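Local coordinates for stress responsive alpha-beta protein (Jannaschia sp., PDB 3BB5), which is of unknown function but forms a dimer of ferredoxin-like alpha-beta subunits and belongs to the stress-responsive A/B barrel family, at residues 44-49 with 56-61. Residues are numbered along the deposited sequence; the frame is centred on the assembly and turned at random.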
# COMPACT_ATOMS: atom_id res chain seq x y z
N ILE A 44 18.11 7.06 3.84
CA ILE A 44 18.38 7.94 2.70
C ILE A 44 17.07 8.63 2.19
O ILE A 44 17.03 9.84 1.97
CB ILE A 44 19.14 7.20 1.56
CG1 ILE A 44 20.59 6.91 2.01
CG2 ILE A 44 19.10 8.02 0.27
CD1 ILE A 44 21.35 5.81 1.20
N LEU A 45 16.01 7.85 2.04
CA LEU A 45 14.70 8.39 1.67
C LEU A 45 14.01 9.28 2.73
O LEU A 45 13.43 10.30 2.36
CB LEU A 45 13.81 7.26 1.22
CG LEU A 45 14.29 6.52 -0.04
CD1 LEU A 45 13.32 5.38 -0.35
CD2 LEU A 45 14.45 7.46 -1.23
N ASP A 46 14.15 8.96 4.02
CA ASP A 46 13.71 9.86 5.10
C ASP A 46 14.34 11.26 4.97
O ASP A 46 13.68 12.27 5.20
CB ASP A 46 14.01 9.31 6.50
CG ASP A 46 13.03 8.21 6.93
OD1 ASP A 46 11.89 8.19 6.44
OD2 ASP A 46 13.43 7.32 7.73
N GLY A 47 15.62 11.29 4.62
CA GLY A 47 16.32 12.54 4.40
C GLY A 47 15.85 13.30 3.21
O GLY A 47 15.80 14.52 3.24
N LEU A 48 15.54 12.60 2.13
CA LEU A 48 15.05 13.24 0.92
C LEU A 48 13.64 13.84 1.03
O LEU A 48 13.42 14.96 0.56
CB LEU A 48 15.14 12.30 -0.29
CG LEU A 48 14.56 12.83 -1.60
CD1 LEU A 48 15.32 14.06 -2.08
CD2 LEU A 48 14.48 11.70 -2.63
N ALA A 49 12.69 13.14 1.63
CA ALA A 49 11.27 13.55 1.65
C ALA A 49 11.02 15.05 1.97
O ALA A 49 10.28 15.71 1.23
CB ALA A 49 10.51 12.71 2.62
N THR A 56 4.38 14.75 0.35
CA THR A 56 3.84 15.29 1.57
C THR A 56 4.04 14.38 2.80
O THR A 56 4.02 14.87 3.93
CB THR A 56 2.36 15.60 1.35
OG1 THR A 56 1.71 14.41 0.92
CG2 THR A 56 2.22 16.65 0.28
N GLU A 57 4.25 13.08 2.58
CA GLU A 57 4.46 12.14 3.66
C GLU A 57 5.18 10.88 3.16
O GLU A 57 4.89 10.37 2.09
CB GLU A 57 3.12 11.78 4.27
CG GLU A 57 3.20 11.05 5.60
CD GLU A 57 1.83 10.57 6.08
OE1 GLU A 57 1.02 11.42 6.54
OE2 GLU A 57 1.56 9.34 5.95
N PHE A 58 6.17 10.45 3.93
CA PHE A 58 6.97 9.27 3.66
C PHE A 58 7.01 8.42 4.94
O PHE A 58 7.33 8.90 6.00
CB PHE A 58 8.37 9.63 3.18
CG PHE A 58 9.28 8.42 3.00
CD1 PHE A 58 9.14 7.59 1.90
CD2 PHE A 58 10.23 8.09 3.96
CE1 PHE A 58 9.93 6.47 1.75
CE2 PHE A 58 11.01 6.97 3.80
CZ PHE A 58 10.86 6.15 2.68
N ARG A 59 6.63 7.16 4.81
CA ARG A 59 6.50 6.22 5.90
C ARG A 59 6.97 4.83 5.49
O ARG A 59 6.77 4.40 4.35
CB ARG A 59 5.02 6.11 6.29
CG ARG A 59 4.45 7.34 6.98
CD ARG A 59 5.00 7.56 8.38
NE ARG A 59 4.11 8.45 9.12
CZ ARG A 59 4.10 9.78 9.00
NH1 ARG A 59 4.96 10.41 8.21
NH2 ARG A 59 3.21 10.49 9.70
N HIS A 60 7.61 4.12 6.41
CA HIS A 60 8.15 2.80 6.13
C HIS A 60 8.08 1.88 7.35
O HIS A 60 8.14 2.35 8.49
CB HIS A 60 9.58 2.90 5.58
CG HIS A 60 10.54 3.58 6.50
ND1 HIS A 60 11.25 2.91 7.47
CD2 HIS A 60 10.95 4.87 6.57
CE1 HIS A 60 12.04 3.76 8.11
NE2 HIS A 60 11.86 4.96 7.59
N GLY A 61 7.95 0.57 7.12
CA GLY A 61 8.05 -0.36 8.24
C GLY A 61 7.85 -1.81 7.88
O GLY A 61 7.58 -2.12 6.73
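A helix-on-sheet contact, part apolar and part polar, joins Phe58 and His60 of strand 55-62, outermost in this chain's sheet, to Leu45 and Asp46 near the C-terminal end of helix 34-48 and to Ala49 just after it. The two segment axes run nearly antiparallel, at 166°, and approach to 8.9 Å. A chi1 of 175° in Phe58 swings the ring away from the backbone N and toward the helix: CZ lies 3.5 Å from CB of Leu45, and the CB atoms of Phe58 and Ala49 are 3.8 Å apart. In the dimeric ferredoxin-like fold the helices pack on one face of an antiparallel sheet, and here a short connection returns the chain antiparallel to helix 34-48. The polar part is a histidine-carboxylate hydrogen bond, His60 NE2 to Asp46 OD2, 2.8 Å long with an N-H...O angle of 156°; it uses the syn side of the carboxylate and lies near the imidazole plane. Tyr75 OH, on the neighbouring strand, bonds ND1, so both ring nitrogens are engaged, which should restrain the imidazole's rotation. Asp46 OD1 faces the CD2-CE2 edge of Phe58, near the ring plane, 3.0 Å from each carbon. With Asp46 cut back to an alanine, NE2 is likely to lose this acceptor and the Phe58 edge its carboxylate neighbour.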